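Local coordinates for protein aspartate semialdehyde dehydrogenase (Francisella tularensis subsp. tularensis, PDB 4WOJ) that probably catalyses the NADPH-dependent reductive dephosphorylation of L-aspartyl-4-phosphate to L-aspartate-semialdehyde, a step on the way to lysine, methionine and threonine, at residues B[8-14]-B[72-78]; B[26-32]-B[362-366]; B[116-120]-B[144-148]; B[323-329]-B[349-355]. One frame throughout, in Å; residues are numbered along the deposited sequence. Where two conformers were deposited one is given.

Interactions 2 and 3 join parts of the nucleotide-binding domain to later parts of the chain; interaction 1 lies within that domain and interaction 4 within the dimerisation domain. Interaction 1 is the strand pair at the middle of the parallel sheet. Interaction 2 lays helix 354-369 beside helix 18-30 on that sheet, and the two contacts touch where Phe12 CZ meets Met27 CE at 3.6 Å. Helix 354-369 starts in interaction 4, whose Trp355 also packs on Leu148 of interaction 3. A salt bridge from Arg363 NH2 to Asp118 OD2 (2.7 Å) joins 362-366 to 116-120. Interactions 3 and 4 are nearest the predicted active site: the side chains of Ser144 and Cys141 are about 6 Å apart.

Interaction 1: B[8-14]-B[72-78]; sequences LKVGFIG and MDILLSC
Met72 folds its side chain over the backbone of Gly11. The sulfur SD lies 3.4 Å from Gly11 N, and CG sits close to Gly11 CA. Bends at chi2 (-69°) and chi3 (99°) turn the chain back, so that the methyl CE reaches Lys9 CB. Leu75 CD2 comes to Gly11 CA on the same face of the sheet. Gly11 has no side chain, and these two groups take the room a CB would need.

Strands 8-13 and 74-77 run parallel as neighbours in the Rossmann-type sheet of the NAD-binding domain. Gly11 N donates to Ile74 O and Gly11 O accepts from Leu76 N. Ile13 repeats the pattern with Leu76 O and Cys78 N. On the other face Val10 and Ile74 lie side by side, with CG1 of Val10 4.1 Å from CB of Ile74. Phe12 places CD1 at the same distance from Leu76 CB. Leu365 of helix 354-369 packs on Val10 and Ile74 from this face, and Met27 of helix 18-30 covers Phe12.

The start of the pair is polar. Asp73 OD2 takes the Lys9 N-H through its anti lone pair, 2.8 Å away and nearly straight at 164°. Lys9 O in turn accepts from Asp73 N at 2.7 Å and, less closely, from Ile74 N at 3.2 Å. Three bonds therefore hold the backbone of Lys9 to Asp73 and to Ile74, the first residue of strand 74-77. The carboxylate spends one oxygen on a backbone amide, which would probably stabilise its negative charge.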
loop_
_atom_site.group_PDB
_atom_site.type_symbol
_atom_site.label_atom_id
_atom_site.label_comp_id
_atom_site.label_asym_id
_atom_site.label_seq_id
_atom_site.Cartn_x
_atom_site.Cartn_y
_atom_site.Cartn_z
ATOM N N LEU B 8 -26.324 30.708 -19.154
ATOM C CA LEU B 8 -25.627 30.814 -17.877
ATOM C C LEU B 8 -24.189 31.303 -17.941
ATOM O O LEU B 8 -23.383 30.826 -18.742
ATOM C CB LEU B 8 -25.721 29.511 -17.109
ATOM C CG LEU B 8 -27.140 29.300 -16.592
ATOM C CD1 LEU B 8 -27.240 27.985 -15.847
ATOM C CD2 LEU B 8 -27.576 30.459 -15.709
ATOM N N LYS B 9 -23.886 32.290 -17.112
ATOM C CA LYS B 9 -22.537 32.793 -17.048
ATOM C C LYS B 9 -21.784 31.994 -16.007
ATOM O O LYS B 9 -22.078 32.097 -14.826
ATOM C CB LYS B 9 -22.527 34.265 -16.685
ATOM C CG LYS B 9 -23.366 35.105 -17.613
ATOM C CD LYS B 9 -23.149 36.571 -17.310
ATOM C CE LYS B 9 -21.986 37.098 -18.137
ATOM N NZ LYS B 9 -21.692 38.522 -17.802
ATOM N N VAL B 10 -20.793 31.227 -16.460
ATOM C CA VAL B 10 -20.047 30.334 -15.586
ATOM C C VAL B 10 -18.596 30.728 -15.534
ATOM O O VAL B 10 -17.936 30.824 -16.566
ATOM C CB VAL B 10 -20.104 28.876 -16.061
ATOM C CG1 VAL B 10 -19.642 27.950 -14.946
ATOM C CG2 VAL B 10 -21.507 28.509 -16.496
ATOM N N GLY B 11 -18.102 30.911 -14.313
ATOM C CA GLY B 11 -16.724 31.330 -14.077
ATOM C C GLY B 11 -15.917 30.162 -13.558
ATOM O O GLY B 11 -16.418 29.342 -12.799
ATOM N N PHE B 12 -14.669 30.081 -13.994
ATOM C CA PHE B 12 -13.789 28.983 -13.621
ATOM C C PHE B 12 -12.552 29.482 -12.871
ATOM O O PHE B 12 -11.757 30.255 -13.410
ATOM C CB PHE B 12 -13.382 28.186 -14.872
ATOM C CG PHE B 12 -14.541 27.518 -15.537
ATOM C CD1 PHE B 12 -14.990 26.266 -15.094
ATOM C CD2 PHE B 12 -15.242 28.165 -16.540
ATOM C CE1 PHE B 12 -16.102 25.663 -15.681
ATOM C CE2 PHE B 12 -16.343 27.565 -17.144
ATOM C CZ PHE B 12 -16.783 26.318 -16.707
ATOM N N ILE B 13 -12.418 29.038 -11.618
ATOM C CA ILE B 13 -11.188 29.237 -10.838
ATOM C C ILE B 13 -10.494 27.885 -10.611
ATOM O O ILE B 13 -11.148 26.888 -10.432
ATOM C CB ILE B 13 -11.471 29.921 -9.491
ATOM C CG1 ILE B 13 -12.546 31.003 -9.648
ATOM C CG2 ILE B 13 -10.196 30.557 -8.959
ATOM C CD1 ILE B 13 -13.950 30.558 -9.334
ATOM N N GLY B 14 -9.171 27.851 -10.642
ATOM C CA GLY B 14 -8.422 26.603 -10.401
ATOM C C GLY B 14 -7.951 25.866 -11.647
ATOM O O GLY B 14 -7.284 24.827 -11.544
ATOM N N MET B 72 -21.099 36.254 -12.390
ATOM C CA MET B 72 -21.266 34.847 -12.794
ATOM C C MET B 72 -22.485 34.239 -12.080
ATOM O O MET B 72 -22.733 34.500 -10.918
ATOM C CB MET B 72 -20.029 34.009 -12.485
ATOM C CG MET B 72 -18.729 34.472 -13.134
ATOM S SD MET B 72 -18.671 34.252 -14.932
ATOM C CE MET B 72 -19.076 35.935 -15.405
ATOM N N ASP B 73 -23.264 33.472 -12.831
ATOM C CA ASP B 73 -24.375 32.707 -12.309
ATOM C C ASP B 73 -23.904 31.501 -11.472
ATOM O O ASP B 73 -24.604 31.033 -10.545
ATOM C CB ASP B 73 -25.222 32.220 -13.465
ATOM C CG ASP B 73 -25.931 33.349 -14.160
ATOM O OD1 ASP B 73 -26.873 33.892 -13.537
ATOM O OD2 ASP B 73 -25.524 33.727 -15.303
ATOM N N ILE B 74 -22.721 31.019 -11.841
ATOM C CA ILE B 74 -22.128 29.827 -11.292
ATOM C C ILE B 74 -20.619 29.987 -11.317
ATOM O O ILE B 74 -20.038 30.365 -12.335
ATOM C CB ILE B 74 -22.483 28.571 -12.127
ATOM C CG1 ILE B 74 -24.001 28.355 -12.189
ATOM C CG2 ILE B 74 -21.800 27.325 -11.545
ATOM C CD1 ILE B 74 -24.407 27.095 -12.943
ATOM N N LEU B 75 -19.981 29.655 -10.201
ATOM C CA LEU B 75 -18.527 29.637 -10.123
ATOM C C LEU B 75 -18.071 28.236 -9.761
ATOM O O LEU B 75 -18.716 27.547 -8.972
ATOM C CB LEU B 75 -18.034 30.625 -9.076
ATOM C CG LEU B 75 -18.389 32.093 -9.354
ATOM C CD1 LEU B 75 -18.129 32.914 -8.112
ATOM C CD2 LEU B 75 -17.585 32.628 -10.543
ATOM N N LEU B 76 -16.964 27.813 -10.362
ATOM C CA LEU B 76 -16.450 26.474 -10.156
ATOM C C LEU B 76 -14.956 26.517 -9.815
ATOM O O LEU B 76 -14.107 26.842 -10.673
ATOM C CB LEU B 76 -16.703 25.632 -11.401
ATOM C CG LEU B 76 -16.654 24.125 -11.178
ATOM C CD1 LEU B 76 -17.435 23.447 -12.294
ATOM C CD2 LEU B 76 -15.218 23.623 -11.117
ATOM N N SER B 77 -14.640 26.165 -8.567
ATOM C CA SER B 77 -13.266 26.331 -8.055
ATOM C C SER B 77 -12.549 25.002 -7.864
ATOM O O SER B 77 -13.063 24.114 -7.217
ATOM C CB SER B 77 -13.258 27.102 -6.731
ATOM O OG SER B 77 -11.921 27.312 -6.303
ATOM N N CYS B 78 -11.369 24.897 -8.460
ATOM C CA CYS B 78 -10.402 23.875 -8.132
ATOM C C CYS B 78 -9.215 24.542 -7.436
ATOM O O CYS B 78 -8.108 23.996 -7.397
ATOM C CB CYS B 78 -9.910 23.183 -9.399
ATOM S SG CYS B 78 -11.218 22.447 -10.375
#

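Interaction 2: B[26-32]-B[362-366]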
loop_
_atom_site.group_PDB
_atom_site.type_symbol
_atom_site.label_atom_id
_atom_site.label_comp_id
_atom_site.label_asym_id
_atom_site.label_seq_id
_atom_site.Cartn_x
_atom_site.Cartn_y
_atom_site.Cartn_z
ATOM N N ARG B 26 -12.052 17.348 -19.804
ATOM C CA ARG B 26 -13.236 16.499 -19.765
ATOM C C ARG B 26 -14.427 17.265 -20.305
ATOM O O ARG B 26 -15.334 16.693 -20.944
ATOM C CB ARG B 26 -13.487 15.977 -18.343
ATOM C CG ARG B 26 -12.585 14.798 -18.001
ATOM C CD ARG B 26 -12.987 13.546 -18.777
ATOM N NE ARG B 26 -14.373 13.157 -18.485
ATOM C CZ ARG B 26 -15.173 12.490 -19.315
ATOM N NH1 ARG B 26 -14.739 12.116 -20.518
ATOM N NH2 ARG B 26 -16.406 12.177 -18.940
ATOM N N MET B 27 -14.395 18.573 -20.083
ATOM C CA MET B 27 -15.399 19.451 -20.670
ATOM C C MET B 27 -15.295 19.586 -22.192
ATOM O O MET B 27 -16.308 19.507 -22.889
ATOM C CB MET B 27 -15.391 20.797 -19.974
ATOM C CG MET B 27 -15.972 20.662 -18.564
ATOM S SD MET B 27 -15.898 22.165 -17.589
ATOM C CE MET B 27 -17.279 23.082 -18.275
ATOM N N ILE B 28 -14.084 19.740 -22.719
ATOM C CA ILE B 28 -13.923 19.829 -24.179
ATOM C C ILE B 28 -14.546 18.577 -24.802
ATOM O O ILE B 28 -15.430 18.639 -25.660
ATOM C CB ILE B 28 -12.441 19.884 -24.559
ATOM C CG1 ILE B 28 -11.781 21.172 -24.073
ATOM C CG2 ILE B 28 -12.270 19.704 -26.039
ATOM C CD1 ILE B 28 -12.339 22.432 -24.674
ATOM N N GLU B 29 -14.052 17.440 -24.332
ATOM C CA GLU B 29 -14.456 16.084 -24.779
ATOM C C GLU B 29 -15.976 15.845 -24.767
ATOM O O GLU B 29 -16.502 15.132 -25.625
ATOM C CB GLU B 29 -13.757 15.100 -23.832
ATOM C CG GLU B 29 -13.611 13.659 -24.253
ATOM C CD GLU B 29 -12.707 12.893 -23.293
ATOM O OE1 GLU B 29 -12.181 13.528 -22.328
ATOM O OE2 GLU B 29 -12.510 11.661 -23.509
ATOM N N SER B 30 -16.659 16.446 -23.779
ATOM C CA SER B 30 -18.112 16.269 -23.545
ATOM C C SER B 30 -18.961 17.394 -24.116
ATOM O O SER B 30 -20.172 17.381 -23.971
ATOM C CB SER B 30 -18.423 16.222 -22.038
ATOM O OG SER B 30 -17.661 15.268 -21.359
ATOM N N LYS B 31 -18.320 18.376 -24.755
ATOM C CA LYS B 31 -19.015 19.573 -25.296
ATOM C C LYS B 31 -19.768 20.311 -24.183
ATOM O O LYS B 31 -20.841 20.871 -24.407
ATOM C CB LYS B 31 -20.015 19.191 -26.392
ATOM C CG LYS B 31 -19.534 18.184 -27.416
ATOM C CD LYS B 31 -20.738 17.553 -28.104
ATOM C CE LYS B 31 -20.475 17.183 -29.558
ATOM N NZ LYS B 31 -20.487 18.416 -30.390
ATOM N N ASP B 32 -19.200 20.319 -22.986
ATOM C CA ASP B 32 -19.833 21.005 -21.859
ATOM C C ASP B 32 -19.748 22.543 -21.881
ATOM O O ASP B 32 -20.430 23.197 -21.113
ATOM C CB ASP B 32 -19.296 20.461 -20.542
ATOM C CG ASP B 32 -19.827 19.074 -20.227
ATOM O OD1 ASP B 32 -20.937 18.696 -20.672
ATOM O OD2 ASP B 32 -19.115 18.353 -19.517
ATOM N N ARG B 362 -17.759 18.509 -12.755
ATOM C CA ARG B 362 -18.288 18.590 -14.123
ATOM C C ARG B 362 -19.706 18.096 -14.217
ATOM O O ARG B 362 -20.535 18.701 -14.867
ATOM C CB ARG B 362 -17.443 17.761 -15.094
ATOM C CG ARG B 362 -17.824 17.952 -16.552
ATOM C CD ARG B 362 -17.084 16.982 -17.492
ATOM N NE ARG B 362 -17.588 15.607 -17.420
ATOM C CZ ARG B 362 -18.721 15.166 -17.975
ATOM N NH1 ARG B 362 -19.080 13.900 -17.848
ATOM N NH2 ARG B 362 -19.500 15.976 -18.652
ATOM N N ARG B 363 -19.995 16.988 -13.576
ATOM C CA ARG B 363 -21.314 16.387 -13.712
ATOM C C ARG B 363 -22.418 17.145 -12.940
ATOM O O ARG B 363 -23.565 17.188 -13.354
ATOM C CB ARG B 363 -21.253 14.901 -13.309
ATOM C CG ARG B 363 -20.455 14.037 -14.311
ATOM C CD ARG B 363 -20.304 12.605 -13.799
ATOM N NE ARG B 363 -21.630 12.029 -13.640
ATOM C CZ ARG B 363 -22.255 11.290 -14.546
ATOM N NH1 ARG B 363 -21.686 10.962 -15.718
ATOM N NH2 ARG B 363 -23.454 10.839 -14.280
ATOM N N VAL B 364 -22.073 17.749 -11.818
ATOM C CA VAL B 364 -23.054 18.509 -11.062
ATOM C C VAL B 364 -23.301 19.857 -11.727
ATOM O O VAL B 364 -24.429 20.360 -11.749
ATOM C CB VAL B 364 -22.677 18.642 -9.590
ATOM C CG1 VAL B 364 -21.541 19.618 -9.341
ATOM C CG2 VAL B 364 -23.933 18.997 -8.775
ATOM N N LEU B 365 -22.261 20.418 -12.328
ATOM C CA LEU B 365 -22.431 21.589 -13.185
ATOM C C LEU B 365 -23.535 21.368 -14.202
ATOM O O LEU B 365 -24.393 22.231 -14.385
ATOM C CB LEU B 365 -21.134 21.896 -13.925
ATOM C CG LEU B 365 -21.197 23.049 -14.924
ATOM C CD1 LEU B 365 -21.593 24.360 -14.263
ATOM C CD2 LEU B 365 -19.867 23.211 -15.665
ATOM N N ASN B 366 -23.513 20.197 -14.837
ATOM C CA ASN B 366 -24.516 19.822 -15.824
ATOM C C ASN B 366 -25.918 19.707 -15.308
ATOM O O ASN B 366 -26.869 20.010 -16.032
ATOM C CB ASN B 366 -24.144 18.516 -16.491
ATOM C CG ASN B 366 -23.051 18.695 -17.519
ATOM O OD1 ASN B 366 -22.814 19.787 -18.000
ATOM N ND2 ASN B 366 -22.354 17.627 -17.828
#
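Arg362 runs out extended through chi1 (-172°) and chi2, then bends at chi3 (74°), and this swings its guanidinium in beside Asp32. NH2 of Arg362 meets OD2 of Asp32 at 2.6 Å in a salt bridge. The carboxylate and guanidinium planes are only 8° apart. OD2 uses its syn lone pair, and the acid lies at the edge of the guanidinium. Above one face of the same group sits Ser30 OG, whose hydrogen bond goes instead to Arg26 O. Asn366 ND2 adds a weak bond to Asp32 OD1 at 3.4 Å.

Helix 18-30 ends here in a Schellman motif, with Lys31 leaving the helix at positive phi. The turn that follows brings Asp32 round to face helix 362-366. The two helices lie on one side of the parallel sheet. The axes of these short segments come no closer than 11.8 Å, so long side chains bridge the gap.

NH2 of Arg26 comes within 3.4 Å of NH1 of Arg362, with the guanidinium planes nearly perpendicular. Glu359 answers both charges by a salt bridge to each of these two nitrogens. Below this polar layer, Met27 slides antiparallel past Arg362, CG to CG at 3.8 Å. Its methyl CE, turned by chi3, meets Leu365 CD2 at 3.7 Å. This apolar pair faces strand 8-13.

Interaction 3: B[116-120]-B[144-148]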
loop_
_atom_site.group_PDB
_atom_site.type_symbol
_atom_site.label_atom_id
_atom_site.label_comp_id
_atom_site.label_asym_id
_atom_site.label_seq_id
_atom_site.Cartn_x
_atom_site.Cartn_y
_atom_site.Cartn_z
ATOM N N VAL B 116 -21.326 16.175 -3.614
ATOM C CA VAL B 116 -21.769 15.647 -4.906
ATOM C C VAL B 116 -21.060 14.363 -5.363
ATOM O O VAL B 116 -19.836 14.299 -5.490
ATOM C CB VAL B 116 -21.683 16.695 -6.065
ATOM C CG1 VAL B 116 -22.576 17.886 -5.756
ATOM C CG2 VAL B 116 -20.267 17.163 -6.309
ATOM N N LEU B 117 -21.865 13.346 -5.634
ATOM C CA LEU B 117 -21.402 12.142 -6.301
ATOM C C LEU B 117 -22.644 11.493 -6.920
ATOM O O LEU B 117 -23.268 10.576 -6.356
ATOM C CB LEU B 117 -20.689 11.221 -5.327
ATOM C CG LEU B 117 -20.008 9.973 -5.906
ATOM C CD1 LEU B 117 -18.886 10.339 -6.827
ATOM C CD2 LEU B 117 -19.479 9.116 -4.767
ATOM N N ASP B 118 -22.996 11.989 -8.092
ATOM C CA ASP B 118 -24.348 11.823 -8.615
ATOM C C ASP B 118 -24.726 10.384 -9.002
ATOM O O ASP B 118 -25.897 10.067 -9.005
ATOM C CB ASP B 118 -24.591 12.746 -9.804
ATOM C CG ASP B 118 -23.806 12.315 -11.029
ATOM O OD1 ASP B 118 -22.618 12.701 -11.128
ATOM O OD2 ASP B 118 -24.353 11.565 -11.856
ATOM N N PRO B 119 -23.753 9.511 -9.311
ATOM C CA PRO B 119 -24.191 8.116 -9.464
ATOM C C PRO B 119 -24.722 7.510 -8.157
ATOM O O PRO B 119 -25.237 6.395 -8.156
ATOM C CB PRO B 119 -22.913 7.400 -9.907
ATOM C CG PRO B 119 -22.109 8.464 -10.534
ATOM C CD PRO B 119 -22.333 9.649 -9.646
ATOM N N LEU B 120 -24.562 8.221 -7.045
ATOM C CA LEU B 120 -25.103 7.745 -5.747
ATOM C C LEU B 120 -26.164 8.650 -5.123
ATOM O O LEU B 120 -27.039 8.174 -4.424
ATOM C CB LEU B 120 -23.948 7.496 -4.760
ATOM C CG LEU B 120 -23.299 6.108 -4.873
ATOM C CD1 LEU B 120 -22.074 6.031 -3.996
ATOM C CD2 LEU B 120 -24.289 5.026 -4.461
ATOM N N SER B 144 -14.909 9.067 -2.784
ATOM C CA SER B 144 -15.525 9.037 -4.082
ATOM C C SER B 144 -15.210 7.745 -4.754
ATOM O O SER B 144 -16.050 7.151 -5.378
ATOM C CB SER B 144 -15.017 10.174 -4.908
ATOM O OG SER B 144 -15.690 11.313 -4.447
ATOM N N LEU B 145 -13.983 7.306 -4.603
ATOM C CA LEU B 145 -13.514 6.158 -5.336
ATOM C C LEU B 145 -14.000 4.870 -4.737
ATOM O O LEU B 145 -14.172 3.902 -5.423
ATOM C CB LEU B 145 -11.982 6.190 -5.394
ATOM C CG LEU B 145 -11.521 7.310 -6.335
ATOM C CD1 LEU B 145 -10.023 7.495 -6.336
ATOM C CD2 LEU B 145 -12.020 7.016 -7.727
ATOM N N MET B 146 -14.171 4.856 -3.425
ATOM C CA MET B 146 -14.628 3.671 -2.735
ATOM C C MET B 146 -16.103 3.459 -2.984
ATOM O O MET B 146 -16.554 2.369 -3.339
ATOM C CB MET B 146 -14.420 3.875 -1.258
ATOM C CG MET B 146 -14.895 2.717 -0.449
ATOM S SD MET B 146 -15.039 3.294 1.236
ATOM C CE MET B 146 -16.816 3.353 1.282
ATOM N N SER B 147 -16.850 4.533 -2.806
ATOM C CA SER B 147 -18.285 4.472 -2.868
ATOM C C SER B 147 -18.724 4.017 -4.229
ATOM O O SER B 147 -19.636 3.199 -4.346
ATOM C CB SER B 147 -18.883 5.858 -2.588
ATOM O OG SER B 147 -18.457 6.325 -1.317
ATOM N N LEU B 148 -18.078 4.550 -5.271
ATOM C CA LEU B 148 -18.328 4.101 -6.650
ATOM C C LEU B 148 -18.005 2.619 -6.870
ATOM O O LEU B 148 -18.705 1.937 -7.603
ATOM C CB LEU B 148 -17.534 4.956 -7.686
ATOM C CG LEU B 148 -17.978 6.409 -7.855
ATOM C CD1 LEU B 148 -16.890 7.251 -8.527
ATOM C CD2 LEU B 148 -19.259 6.484 -8.661
#
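Leu117 inserts its two methyls between Ser144, Ser147 and Leu148 on one side of helix 141-149. Its CG stands opposite the backbone N (chi1 -174°), which carries the branch out toward that helix. CD1 meets Leu148 CD1 at 4.1 Å and also lies near Ser144 OG. CD2 rests against Ser147 CB and the carbonyl Ser144 O, each 4.0 Å away. This is the well-buried part of the contact, and all four residues are buried.

The other part is formed by the first turn of helix 118-130, where Pro119 and Leu120 are partly exposed. Here fewer atoms meet. The ring of Pro119 puts CG 3.9 Å from Leu148 CD2, so Leu148 gives one methyl to Leu117 and the other to the proline. Leu120 reaches over with CD1 alone, to Ser147 CB at 3.5 Å.

Leu117 stands at the N-cap position of helix 118-130, and Leu120 N bonds to Leu117 O at 2.8 Å, closing the first turn. Asn121 OD1 accepts from Leu117 N. The contact therefore joins the end of strand 113-116, at the edge of the parallel sheet, to the helix that begins with Cys141, predicted to form the acyl-thioester intermediate.

No hydrogen bond crosses between 116-120 and 144-148. The serine hydroxyls are engaged within their own neighbourhood, Ser144 OG with Ser139 OG and Ser147 OG with Val143 O. The association of these two parts thus rests on the burial of methyl and methylene groups rather than on polar pairing.

Interaction 4: B[323-329]-B[349-355]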
loop_
_atom_site.group_PDB
_atom_site.type_symbol
_atom_site.label_atom_id
_atom_site.label_comp_id
_atom_site.label_asym_id
_atom_site.label_seq_id
_atom_site.Cartn_x
_atom_site.Cartn_y
_atom_site.Cartn_z
ATOM N N ASN B 323 -4.907 1.891 -14.903
ATOM C CA ASN B 323 -6.100 2.666 -14.645
ATOM C C ASN B 323 -5.964 4.171 -14.805
ATOM O O ASN B 323 -6.934 4.859 -15.103
ATOM C CB ASN B 323 -6.520 2.403 -13.204
ATOM C CG ASN B 323 -7.596 3.333 -12.761
ATOM O OD1 ASN B 323 -7.343 4.527 -12.526
ATOM N ND2 ASN B 323 -8.824 2.805 -12.663
ATOM N N SER B 324 -4.768 4.675 -14.555
ATOM C CA SER B 324 -4.496 6.089 -14.644
ATOM C C SER B 324 -4.876 6.695 -16.030
ATOM O O SER B 324 -4.714 6.079 -17.065
ATOM C CB SER B 324 -3.047 6.351 -14.276
ATOM O OG SER B 324 -2.820 5.918 -12.921
ATOM N N GLY B 325 -5.474 7.875 -16.014
ATOM C CA GLY B 325 -6.051 8.439 -17.210
ATOM C C GLY B 325 -7.467 8.030 -17.553
ATOM O O GLY B 325 -8.085 8.678 -18.371
ATOM N N THR B 326 -8.016 6.986 -16.914
ATOM C CA THR B 326 -9.321 6.463 -17.321
ATOM C C THR B 326 -10.382 6.709 -16.314
ATOM O O THR B 326 -10.100 6.953 -15.155
ATOM C CB THR B 326 -9.319 4.944 -17.516
ATOM O OG1 THR B 326 -9.382 4.280 -16.231
ATOM C CG2 THR B 326 -8.109 4.488 -18.342
ATOM N N LEU B 327 -11.625 6.569 -16.749
ATOM C CA LEU B 327 -12.767 6.666 -15.848
ATOM C C LEU B 327 -13.135 5.323 -15.216
ATOM O O LEU B 327 -14.108 5.222 -14.457
ATOM C CB LEU B 327 -13.957 7.275 -16.591
ATOM C CG LEU B 327 -13.772 8.778 -16.889
ATOM C CD1 LEU B 327 -14.710 9.234 -17.991
ATOM C CD2 LEU B 327 -14.020 9.628 -15.651
ATOM N N ASP B 328 -12.359 4.283 -15.512
ATOM C CA ASP B 328 -12.679 2.976 -14.957
ATOM C C ASP B 328 -12.432 3.012 -13.428
ATOM O O ASP B 328 -11.440 3.566 -12.920
ATOM C CB ASP B 328 -11.861 1.835 -15.590
ATOM C CG ASP B 328 -11.895 1.806 -17.146
ATOM O OD1 ASP B 328 -12.886 2.127 -17.805
ATOM O OD2 ASP B 328 -10.894 1.380 -17.745
ATOM N N ILE B 329 -13.378 2.439 -12.709
ATOM C CA ILE B 329 -13.246 2.124 -11.298
ATOM C C ILE B 329 -12.950 0.624 -11.308
ATOM O O ILE B 329 -13.868 -0.204 -11.368
ATOM C CB ILE B 329 -14.588 2.443 -10.541
ATOM C CG1 ILE B 329 -14.939 3.911 -10.720
ATOM C CG2 ILE B 329 -14.512 2.111 -9.065
ATOM C CD1 ILE B 329 -13.827 4.849 -10.266
ATOM N N VAL B 349 -9.039 0.247 -7.646
ATOM C CA VAL B 349 -8.155 1.274 -8.139
ATOM C C VAL B 349 -8.962 2.231 -9.016
ATOM O O VAL B 349 -9.745 1.792 -9.864
ATOM C CB VAL B 349 -7.059 0.692 -9.032
ATOM C CG1 VAL B 349 -6.087 1.783 -9.494
ATOM C CG2 VAL B 349 -6.311 -0.416 -8.313
ATOM N N GLY B 350 -8.761 3.534 -8.807
ATOM C CA GLY B 350 -9.323 4.569 -9.682
ATOM C C GLY B 350 -8.513 5.829 -9.703
ATOM O O GLY B 350 -7.613 6.015 -8.884
ATOM N N ASP B 351 -8.820 6.702 -10.655
ATOM C CA ASP B 351 -7.980 7.856 -10.970
ATOM C C ASP B 351 -8.307 9.037 -10.090
ATOM O O ASP B 351 -9.431 9.525 -10.104
ATOM C CB ASP B 351 -8.192 8.283 -12.412
ATOM C CG ASP B 351 -7.230 9.378 -12.836
ATOM O OD1 ASP B 351 -7.496 10.568 -12.572
ATOM O OD2 ASP B 351 -6.172 9.015 -13.369
ATOM N N GLN B 352 -7.325 9.525 -9.359
ATOM C CA GLN B 352 -7.553 10.572 -8.380
ATOM C C GLN B 352 -8.094 11.838 -8.978
ATOM O O GLN B 352 -8.965 12.478 -8.392
ATOM C CB GLN B 352 -6.258 10.878 -7.620
ATOM C CG GLN B 352 -6.425 11.847 -6.475
ATOM C CD GLN B 352 -6.044 13.257 -6.837
ATOM O OE1 GLN B 352 -4.991 13.490 -7.425
ATOM N NE2 GLN B 352 -6.890 14.224 -6.465
ATOM N N LEU B 353 -7.549 12.212 -10.132
ATOM C CA LEU B 353 -7.865 13.476 -10.782
ATOM C C LEU B 353 -9.233 13.532 -11.412
ATOM O O LEU B 353 -9.844 14.575 -11.477
ATOM C CB LEU B 353 -6.791 13.780 -11.809
ATOM C CG LEU B 353 -5.444 14.080 -11.136
ATOM C CD1 LEU B 353 -4.316 14.206 -12.125
ATOM C CD2 LEU B 353 -5.502 15.363 -10.324
ATOM N N LEU B 354 -9.740 12.403 -11.864
ATOM C CA LEU B 354 -11.007 12.359 -12.572
ATOM C C LEU B 354 -12.158 12.037 -11.592
ATOM O O LEU B 354 -12.778 12.910 -11.013
ATOM C CB LEU B 354 -10.938 11.281 -13.651
ATOM C CG LEU B 354 -10.029 11.513 -14.831
ATOM C CD1 LEU B 354 -9.780 10.262 -15.640
ATOM C CD2 LEU B 354 -10.591 12.584 -15.748
ATOM N N TRP B 355 -12.441 10.781 -11.389
ATOM C CA TRP B 355 -13.546 10.452 -10.447
ATOM C C TRP B 355 -13.238 10.949 -9.031
ATOM O O TRP B 355 -14.124 11.398 -8.289
ATOM C CB TRP B 355 -13.879 8.966 -10.481
ATOM C CG TRP B 355 -14.941 8.639 -11.482
ATOM C CD1 TRP B 355 -14.871 7.720 -12.488
ATOM C CD2 TRP B 355 -16.217 9.247 -11.586
ATOM N NE1 TRP B 355 -16.033 7.718 -13.204
ATOM C CE2 TRP B 355 -16.883 8.642 -12.663
ATOM C CE3 TRP B 355 -16.869 10.235 -10.866
ATOM C CZ2 TRP B 355 -18.162 8.991 -13.034
ATOM C CZ3 TRP B 355 -18.132 10.579 -11.232
ATOM C CH2 TRP B 355 -18.774 9.966 -12.308
#
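A type II beta turn from Asn323 to Thr326, with Gly325 at positive phi (86°), brings the loop against the end of strand 343-351. Asp351 OD2 receives the Gly325 N-H at 3.0 Å, from above the carboxylate plane. Its other oxygen, OD1, caps the following helix by accepting from Leu354 N through the anti lone pair. Arg274 makes a salt bridge to OD2, so the buried acid has a charged partner as well as two amides.

Asn323 lies across the same strand. In the conformer described, its OD1 bonds to Ser275 OG and its ND2 to Asp328 O, while CB touches Val349 CG1. Thr326 OG1 accepts from Asp328 N, an ST turn, and donates to Asn323 O.

Leu327 crosses Trp355 at about a right angle. Its CD2 stands over the five-membered ring, 4.0 Å from the centroid and 26° off the normal, in a CH-pi contact. Leu327 O approaches the indole edge in its plane, 3.3 Å from CD1. Ile329 CD1 meets Trp355 CD1 at 3.8 Å.

The contact holds the loop between helix 320-323 and strand 329-336 against the end of strand 343-351 and the start of helix 354-369. Gly350 bonds through its backbone to His276, the predicted proton acceptor. One carboxylate links loop, helix start and Arg274, and its negative charge is probably stabilised by all three.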